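Local atomic coordinates of PfkB family carbohydrate kinase (Listeria grayi DSM 20601, PDB entry 4GM6), a protein that probably phosphorylates a sugar or sugar-like substrate as a kinase of the PfkB carbohydrate kinase family. Residues 31-36 with 73-78; 187-192 with 213-218; 77-82 with 100-105. All coordinates share one frame; numbering follows the deposited sequence. Where two conformers were deposited one is given.

Contact 1. Residues 31-36 with 73-78; sequences GELLMR and TRIATV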
loop_
_atom_site.group_PDB
_atom_site.type_symbol
_atom_site.label_atom_id
_atom_site.label_comp_id
_atom_site.label_asym_id
_atom_site.label_seq_id
_atom_site.Cartn_x
_atom_site.Cartn_y
_atom_site.Cartn_z
ATOM N N GLY C 31 27.610 12.062 16.597
ATOM C CA GLY C 31 27.421 11.519 15.271
ATOM C C GLY C 31 26.285 12.138 14.506
ATOM O O GLY C 31 25.454 12.845 15.071
ATOM N N GLU C 32 26.263 11.847 13.210
ATOM C CA GLU C 32 25.294 12.427 12.302
ATOM C C GLU C 32 24.091 11.511 12.129
ATOM O O GLU C 32 24.256 10.292 12.035
ATOM C CB GLU C 32 25.955 12.653 10.946
ATOM C CG GLU C 32 24.982 13.118 9.880
ATOM C CD GLU C 32 25.666 13.500 8.587
ATOM O OE1 GLU C 32 26.814 13.062 8.352
ATOM O OE2 GLU C 32 25.041 14.228 7.790
ATOM N N LEU C 33 22.895 12.104 12.075
ATOM C CA LEU C 33 21.679 11.386 11.737
ATOM C C LEU C 33 21.411 11.478 10.239
ATOM O O LEU C 33 21.550 12.542 9.640
ATOM C CB LEU C 33 20.470 11.943 12.491
ATOM C CG LEU C 33 20.337 11.464 13.936
ATOM C CD1 LEU C 33 21.206 12.352 14.810
ATOM C CD2 LEU C 33 18.891 11.497 14.410
ATOM N N LEU C 34 21.015 10.359 9.643
ATOM C CA LEU C 34 20.737 10.307 8.213
ATOM C C LEU C 34 19.290 9.900 8.009
ATOM O O LEU C 34 18.719 9.159 8.814
ATOM C CB LEU C 34 21.635 9.264 7.530
ATOM C CG LEU C 34 23.128 9.522 7.653
ATOM C CD1 LEU C 34 23.934 8.384 7.024
ATOM C CD2 LEU C 34 23.416 10.846 6.965
ATOM N N MET C 35 18.683 10.353 6.929
ATOM C CA MET C 35 17.418 9.747 6.568
ATOM C C MET C 35 17.701 8.640 5.556
ATOM O O MET C 35 18.315 8.884 4.504
ATOM C CB MET C 35 16.437 10.754 6.001
ATOM C CG MET C 35 15.157 10.072 5.511
ATOM S SD MET C 35 13.854 11.218 5.023
ATOM C CE MET C 35 14.686 12.207 3.789
ATOM N N ARG C 36 17.298 7.421 5.878
ATOM C CA ARG C 36 17.449 6.344 4.919
ATOM C C ARG C 36 16.180 6.218 4.074
ATOM O O ARG C 36 15.078 6.314 4.606
ATOM C CB ARG C 36 17.763 5.005 5.589
ATOM C CG ARG C 36 17.562 3.895 4.575
ATOM C CD ARG C 36 18.052 2.516 4.976
ATOM N NE ARG C 36 17.853 2.129 6.366
ATOM C CZ ARG C 36 17.222 1.024 6.776
ATOM N NH1 ARG C 36 17.150 0.747 8.065
ATOM N NH2 ARG C 36 16.652 0.204 5.920
ATOM N N THR C 73 20.324 8.741 27.618
ATOM C CA THR C 73 21.355 9.062 26.646
ATOM C C THR C 73 21.157 10.463 26.077
ATOM O O THR C 73 20.061 11.038 26.164
ATOM C CB THR C 73 21.367 8.046 25.483
ATOM O OG1 THR C 73 20.062 7.975 24.893
ATOM C CG2 THR C 73 21.780 6.663 25.975
ATOM N N ARG C 74 22.224 10.996 25.491
ATOM C CA ARG C 74 22.216 12.308 24.870
ATOM C C ARG C 74 23.183 12.266 23.697
ATOM O O ARG C 74 24.118 11.453 23.669
ATOM C CB ARG C 74 22.686 13.364 25.863
ATOM C CG ARG C 74 24.175 13.277 26.156
ATOM C CD ARG C 74 24.576 14.237 27.256
ATOM N NE ARG C 74 23.709 14.129 28.429
ATOM C CZ ARG C 74 24.055 14.514 29.655
ATOM N NH1 ARG C 74 25.259 15.022 29.887
ATOM N NH2 ARG C 74 23.200 14.379 30.659
ATOM N N ILE C 75 22.976 13.148 22.729
ATOM C CA ILE C 75 23.797 13.114 21.531
ATOM C C ILE C 75 24.152 14.503 21.044
ATOM O O ILE C 75 23.277 15.359 20.849
ATOM C CB ILE C 75 23.107 12.347 20.384
ATOM C CG1 ILE C 75 24.085 12.109 19.226
ATOM C CG2 ILE C 75 21.885 13.106 19.878
ATOM C CD1 ILE C 75 23.498 11.314 18.073
ATOM N N ALA C 76 25.448 14.716 20.854
ATOM C CA ALA C 76 25.938 15.930 20.220
ATOM C C ALA C 76 25.802 15.746 18.702
ATOM O O ALA C 76 26.482 14.907 18.109
ATOM C CB ALA C 76 27.383 16.186 20.619
ATOM N N THR C 77 24.905 16.504 18.078
ATOM C CA THR C 77 24.714 16.389 16.637
ATOM C C THR C 77 24.217 17.697 15.998
ATOM O O THR C 77 23.918 18.663 16.701
ATOM C CB THR C 77 23.760 15.230 16.293
ATOM O OG1 THR C 77 24.040 14.763 14.968
ATOM C CG2 THR C 77 22.304 15.693 16.387
ATOM N N VAL C 78 24.143 17.721 14.666
ATOM C CA VAL C 78 23.708 18.915 13.946
ATOM C C VAL C 78 22.673 18.567 12.887
ATOM O O VAL C 78 22.870 17.623 12.111
ATOM C CB VAL C 78 24.877 19.608 13.225
ATOM C CG1 VAL C 78 24.375 20.838 12.473
ATOM C CG2 VAL C 78 25.983 19.974 14.211
HETATM O O HOH W 1 22.375 14.730 12.511
#
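G31 runs past T77 with their CA atoms 5.7 Å apart, and the backbone pairing there is slight: G31 N reaches A76 O only through a long, weak hydrogen bond of 3.4 Å. G31 is almost fully extended (phi 168°, psi 167°) as the chain leaves strand 27-30.

A second link comes from the T77 hydroxyl. Its OG1 stands anti to the backbone N (chi1 -155°), which swings it toward G31 and puts CG2 between the backbone N and carbonyl carbon. OG1 donates to G31 O, though the modelled separation of 2.4 Å is implausibly short and its exact length is doubtful. A water bridges the two segments. It accepts from L33 N at 2.7 Å and donates both to T77 OG1 and to V78 O, so one molecule ties the departing chain to two successive residues of the strand.

Beside these bonds L33 brings a single methyl into play. The L33 and T77 side chains cross at about a right angle, with L33 CD1 3.7 Å from T77 OG1; L33 CD1 also meets I75 CD1 at 4.1 Å. I75 extends with CG1 anti to its backbone N, so that its terminal CD1 also lies 3.9 Å from G31 O. E32 turns its CB the other way, and its carboxylate is held by R129 and S132.

Residues 31-33 thus link two sheets. Strand 27-30 lies next to strand 73-79 in the large central sheet, whereas 34-38 belongs to the small four-stranded sheet, where M35 packs on Y113 of the second subunit. F134, from helix 133-136, covers E32, T77 and V78.

Contact 2. Residues 187-192 with 213-218; sequences FDMNYR and DYCSAG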
loop_
_atom_site.group_PDB
_atom_site.type_symbol
_atom_site.label_atom_id
_atom_site.label_comp_id
_atom_site.label_asym_id
_atom_site.label_seq_id
_atom_site.Cartn_x
_atom_site.Cartn_y
_atom_site.Cartn_z
ATOM N N PHE C 187 34.795 3.247 21.350
ATOM C CA PHE C 187 35.063 3.586 19.957
ATOM C C PHE C 187 34.687 2.440 19.032
ATOM O O PHE C 187 35.002 1.277 19.289
ATOM C CB PHE C 187 36.543 3.974 19.774
ATOM C CG PHE C 187 36.856 4.538 18.415
ATOM C CD1 PHE C 187 36.278 5.760 18.028
ATOM C CD2 PHE C 187 37.695 3.855 17.518
ATOM C CE1 PHE C 187 36.562 6.289 16.782
ATOM C CE2 PHE C 187 37.986 4.383 16.274
ATOM C CZ PHE C 187 37.425 5.590 15.899
ATOM N N ASP C 188 33.982 2.785 17.961
ATOM C CA ASP C 188 33.562 1.829 16.966
ATOM C C ASP C 188 34.346 2.140 15.680
ATOM O O ASP C 188 34.080 3.155 15.029
ATOM C CB ASP C 188 32.052 2.019 16.755
ATOM C CG ASP C 188 31.487 1.142 15.664
ATOM O OD1 ASP C 188 32.222 0.263 15.158
ATOM O OD2 ASP C 188 30.295 1.341 15.313
ATOM N N MET C 189 35.311 1.286 15.319
ATOM C CA MET C 189 36.138 1.523 14.123
ATOM C C MET C 189 35.271 1.922 12.922
ATOM O O MET C 189 35.488 2.960 12.301
ATOM C CB MET C 189 36.923 0.266 13.750
ATOM C CG MET C 189 37.824 -0.262 14.851
ATOM S SD MET C 189 39.359 0.668 14.988
ATOM C CE MET C 189 40.297 0.062 13.585
ATOM N N ASN C 190 34.313 1.066 12.587
ATOM C CA ASN C 190 33.315 1.385 11.573
ATOM C C ASN C 190 33.945 2.083 10.373
ATOM O O ASN C 190 33.562 3.199 10.011
ATOM C CB ASN C 190 32.206 2.252 12.176
ATOM C CG ASN C 190 30.821 1.753 11.820
ATOM O OD1 ASN C 190 30.572 1.342 10.687
ATOM N ND2 ASN C 190 29.910 1.777 12.793
ATOM N N TYR C 191 34.927 1.421 9.770
ATOM C CA TYR C 191 35.597 1.970 8.605
ATOM C C TYR C 191 34.670 1.890 7.405
ATOM O O TYR C 191 33.999 0.883 7.201
ATOM C CB TYR C 191 36.893 1.213 8.314
ATOM C CG TYR C 191 37.480 1.580 6.972
ATOM C CD1 TYR C 191 38.103 2.809 6.785
ATOM C CD2 TYR C 191 37.387 0.715 5.886
ATOM C CE1 TYR C 191 38.633 3.163 5.560
ATOM C CE2 TYR C 191 37.912 1.062 4.654
ATOM C CZ TYR C 191 38.535 2.287 4.497
ATOM O OH TYR C 191 39.068 2.646 3.276
ATOM N N ARG C 192 34.613 2.956 6.616
ATOM C CA ARG C 192 33.739 2.969 5.446
ATOM C C ARG C 192 34.541 3.304 4.194
ATOM O O ARG C 192 35.109 4.392 4.080
ATOM C CB ARG C 192 32.587 3.960 5.640
ATOM C CG ARG C 192 31.610 3.563 6.736
ATOM C CD ARG C 192 30.918 2.250 6.409
ATOM N NE ARG C 192 30.077 1.767 7.507
ATOM C CZ ARG C 192 28.838 2.194 7.753
ATOM N NH1 ARG C 192 28.285 3.130 6.987
ATOM N NH2 ARG C 192 28.149 1.688 8.771
ATOM N N ASP C 213 38.975 2.818 25.507
ATOM C CA ASP C 213 38.817 1.799 26.559
ATOM C C ASP C 213 38.145 0.542 26.024
ATOM O O ASP C 213 38.566 -0.587 26.318
ATOM C CB ASP C 213 37.963 2.348 27.694
ATOM C CG ASP C 213 38.611 3.514 28.378
ATOM O OD1 ASP C 213 39.688 3.314 28.961
ATOM O OD2 ASP C 213 38.054 4.628 28.319
ATOM N N TYR C 214 37.087 0.758 25.252
ATOM C CA TYR C 214 36.307 -0.321 24.666
ATOM C C TYR C 214 36.286 -0.117 23.165
ATOM O O TYR C 214 35.737 0.883 22.676
ATOM C CB TYR C 214 34.875 -0.283 25.188
ATOM C CG TYR C 214 34.741 -0.071 26.684
ATOM C CD1 TYR C 214 35.516 -0.794 27.590
ATOM C CD2 TYR C 214 33.813 0.840 27.185
ATOM C CE1 TYR C 214 35.381 -0.598 28.957
ATOM C CE2 TYR C 214 33.665 1.036 28.542
ATOM C CZ TYR C 214 34.448 0.318 29.425
ATOM O OH TYR C 214 34.285 0.525 30.773
ATOM N N CYS C 215 36.876 -1.062 22.430
ATOM C CA CYS C 215 36.984 -0.929 20.977
ATOM C C CYS C 215 36.183 -1.977 20.219
ATOM O O CYS C 215 36.365 -3.171 20.429
ATOM C CB CYS C 215 38.458 -1.017 20.546
ATOM S SG CYS C 215 38.748 -0.648 18.789
ATOM N N SER C 216 35.302 -1.531 19.324
ATOM C CA SER C 216 34.684 -2.454 18.397
ATOM C C SER C 216 35.573 -2.646 17.173
ATOM O O SER C 216 35.642 -1.779 16.298
ATOM C CB SER C 216 33.296 -1.988 17.975
ATOM O OG SER C 216 32.723 -2.977 17.150
ATOM N N ALA C 217 36.280 -3.774 17.130
ATOM C CA ALA C 217 37.207 -4.032 16.034
ATOM C C ALA C 217 37.227 -5.510 15.683
ATOM O O ALA C 217 37.243 -6.366 16.575
ATOM C CB ALA C 217 38.611 -3.535 16.378
ATOM N N GLY C 218 37.191 -5.796 14.382
ATOM C CA GLY C 218 37.274 -7.165 13.882
ATOM C C GLY C 218 38.655 -7.464 13.324
ATOM O O GLY C 218 39.560 -6.626 13.393
#
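F187 O is gripped twice by the neighbouring strand. S216 N donates to F187 O a nearly straight hydrogen bond of 2.8 Å (168° at the hydrogen), and C215 CA adds a weaker C-H...O contact, 3.4 Å from F187 O. F187 N donates a hydrogen bond to Y214 O at 2.9 Å, so F187 is held on both its polar backbone atoms. This is standard parallel pairing, with F187 beside C215 and D188 beside S216.

The pairing ends at M189, whose N reaches S216 O over 3.2 Å, lying in the carbonyl plane. Its side chain also passes close to the same oxygen: M189 CG is anti to its own carbonyl carbon (chi1 -57°) and comes to 3.0 Å from S216 O, a tight approach. The same chi1 sets M189 CG 3.7 Å from A217 CB, and the bend at chi2 carries SD to C215 SG.

D188 and S216 share the other face without bonding to each other. D188 OD1 stays 3.8 Å from both CB and OG of S216, and the serine hydroxyl is bonded to Y250 O of the next strand. D188 OD2 instead receives N190 ND2 from above the carboxylate plane, and R192 adds two weak bonds to N190 OD1, so N190 sits between D188 and R192, with one bond to the carboxylate and two weak ones from the guanidinium.

The contact is the parallel strand pair of a beta-alpha-beta unit whose crossover is helix 198-208. Strand 184-188 is flanked by 153-157 and 214-216, and strand 248-256 lies beyond. From the crossover helix Y205 packs on F187 and bonds M189 O through its hydroxyl, while G218 is the N-cap of helix 219-225.

Contact 3. Residues 77-82 with 100-105; sequences TVVPAN and AFVVEA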
loop_
_atom_site.group_PDB
_atom_site.type_symbol
_atom_site.label_atom_id
_atom_site.label_comp_id
_atom_site.label_asym_id
_atom_site.label_seq_id
_atom_site.Cartn_x
_atom_site.Cartn_y
_atom_site.Cartn_z
ATOM N N THR C 77 24.905 16.504 18.078
ATOM C CA THR C 77 24.714 16.389 16.637
ATOM C C THR C 77 24.217 17.697 15.998
ATOM O O THR C 77 23.918 18.663 16.701
ATOM C CB THR C 77 23.760 15.230 16.293
ATOM O OG1 THR C 77 24.040 14.763 14.968
ATOM C CG2 THR C 77 22.304 15.693 16.387
ATOM N N VAL C 78 24.143 17.721 14.666
ATOM C CA VAL C 78 23.708 18.915 13.946
ATOM C C VAL C 78 22.673 18.567 12.887
ATOM O O VAL C 78 22.870 17.623 12.111
ATOM C CB VAL C 78 24.877 19.608 13.225
ATOM C CG1 VAL C 78 24.375 20.838 12.473
ATOM C CG2 VAL C 78 25.983 19.974 14.211
ATOM N N VAL C 79 21.583 19.337 12.850
ATOM C CA VAL C 79 20.552 19.178 11.835
ATOM C C VAL C 79 20.092 20.532 11.289
ATOM O O VAL C 79 20.166 21.528 11.980
ATOM C CB VAL C 79 19.311 18.452 12.394
ATOM C CG1 VAL C 79 19.709 17.119 13.005
ATOM C CG2 VAL C 79 18.596 19.336 13.405
ATOM N N PRO C 80 19.586 20.563 10.042
ATOM C CA PRO C 80 19.091 21.831 9.520
ATOM C C PRO C 80 17.773 22.209 10.180
ATOM O O PRO C 80 16.990 21.335 10.540
ATOM C CB PRO C 80 18.872 21.529 8.040
ATOM C CG PRO C 80 18.486 20.078 8.029
ATOM C CD PRO C 80 19.379 19.457 9.088
ATOM N N ALA C 81 17.546 23.504 10.345
ATOM C CA ALA C 81 16.312 24.025 10.917
ATOM C C ALA C 81 15.208 23.956 9.878
ATOM O O ALA C 81 14.620 24.960 9.515
ATOM C CB ALA C 81 16.509 25.466 11.395
ATOM N N ASN C 82 14.954 22.765 9.363
ATOM C CA ASN C 82 13.828 22.592 8.458
ATOM C C ASN C 82 13.058 21.322 8.813
ATOM O O ASN C 82 13.512 20.544 9.654
ATOM C CB ASN C 82 14.281 22.632 6.983
ATOM C CG ASN C 82 15.053 21.391 6.551
ATOM O OD1 ASN C 82 14.901 20.306 7.113
ATOM N ND2 ASN C 82 15.876 21.548 5.523
ATOM N N ALA C 100 18.894 18.070 24.016
ATOM C CA ALA C 100 19.448 19.355 24.445
ATOM C C ALA C 100 20.732 19.765 23.708
ATOM O O ALA C 100 21.071 20.944 23.663
ATOM C CB ALA C 100 19.692 19.363 25.958
ATOM N N PHE C 101 21.463 18.800 23.158
ATOM C CA PHE C 101 22.740 19.116 22.518
ATOM C C PHE C 101 22.694 18.967 20.997
ATOM O O PHE C 101 23.733 18.906 20.339
ATOM C CB PHE C 101 23.891 18.303 23.141
ATOM C CG PHE C 101 24.088 18.564 24.617
ATOM C CD1 PHE C 101 25.007 19.509 25.056
ATOM C CD2 PHE C 101 23.343 17.875 25.564
ATOM C CE1 PHE C 101 25.179 19.756 26.405
ATOM C CE2 PHE C 101 23.508 18.123 26.916
ATOM C CZ PHE C 101 24.431 19.063 27.338
ATOM N N VAL C 102 21.483 18.905 20.446
ATOM C CA VAL C 102 21.298 18.932 19.009
ATOM C C VAL C 102 21.419 20.393 18.601
ATOM O O VAL C 102 20.796 21.266 19.209
ATOM C CB VAL C 102 19.906 18.389 18.585
ATOM C CG1 VAL C 102 19.656 18.610 17.095
ATOM C CG2 VAL C 102 19.761 16.904 18.930
ATOM N N VAL C 103 22.235 20.667 17.592
ATOM C CA VAL C 103 22.433 22.043 17.133
ATOM C C VAL C 103 21.812 22.214 15.746
ATOM O O VAL C 103 21.993 21.356 14.870
ATOM C CB VAL C 103 23.924 22.417 17.077
ATOM C CG1 VAL C 103 24.098 23.780 16.425
ATOM C CG2 VAL C 103 24.541 22.412 18.474
ATOM N N GLU C 104 21.065 23.300 15.556
ATOM C CA GLU C 104 20.415 23.571 14.268
ATOM C C GLU C 104 21.303 24.472 13.413
ATOM O O GLU C 104 21.655 25.560 13.831
ATOM C CB GLU C 104 19.067 24.265 14.474
ATOM C CG GLU C 104 18.089 23.530 15.373
ATOM C CD GLU C 104 16.642 23.883 15.060
ATOM O OE1 GLU C 104 16.304 25.076 15.054
ATOM O OE2 GLU C 104 15.838 22.964 14.816
ATOM N N ALA C 105 21.668 24.024 12.219
ATOM C CA ALA C 105 22.473 24.858 11.328
ATOM C C ALA C 105 22.602 24.224 9.946
ATOM O O ALA C 105 22.268 23.044 9.761
ATOM C CB ALA C 105 23.849 25.107 11.928
HETATM O O HOH W 2 15.195 21.103 12.807
#
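V102 and T77 lie side by side and point the same way, their CG2 methyls 3.8 Å apart. The other methyl of V102, CG1, turns along the strand to V79 CG2 at 3.9 Å, and these two valines cross obliquely. With CG1 of V79 anti to its carbonyl carbon (chi1 -55°), V79 CG2 falls between the backbone N and the carbonyl carbon, on the side of V102. V102 thus spans T77 and V79, the two residues of that face on the neighbouring strand, with CG1 reaching both, and V89 of helix 83-94 packs on both valines.

On the reverse face V78 and V103 are paired differently. V78 CG1 leans over the backbone and lies 3.4 Å from V103 O, leaving CG2 to approach V103 CB more loosely. W142 packs on both side chains, and V78 also touches A105.

At the far end E104, on the face of V102, stretches toward the turn after the strand. Its OE1 is 3.7 Å from A81 CB, a van der Waals contact, and a water joins OE2 to P80 O. A81 is the centre of an inverse gamma turn.

Three backbone bonds bind the strands in parallel: V103 N to T77 O, V79 N to V103 O, and A105 N to V79 O. In the last of these A105 N stands 36° out of the carbonyl plane, with E104 CA-H also close to V79 O.

Backbone bonds and branched aliphatic packing thus hold the strands; at the exposed end the E104 carboxylate reaches the turn both by direct contact with A81 and through a water.

All three contacts reach one nine-stranded sheet, the core of the PfkB fold. Contacts 1 and 3 are close, their centres 9 Å apart, because strand 73-79 serves both, sharing T77 and V78: one edge of the strand meets the chain leaving strand 27-30, the other pairs with 97-104, outermost within this chain. F101 packs on R74, I75 and A76. Contact 2 comes later in the chain, its centre 18 Å from contact 1 and 26 Å from contact 3. Contacts 2 and 3 each join the strands of a beta-alpha-beta unit; contact 1 instead leads from the core to a small sheet, probably like the lid of PfkB relatives, which also touches the second subunit.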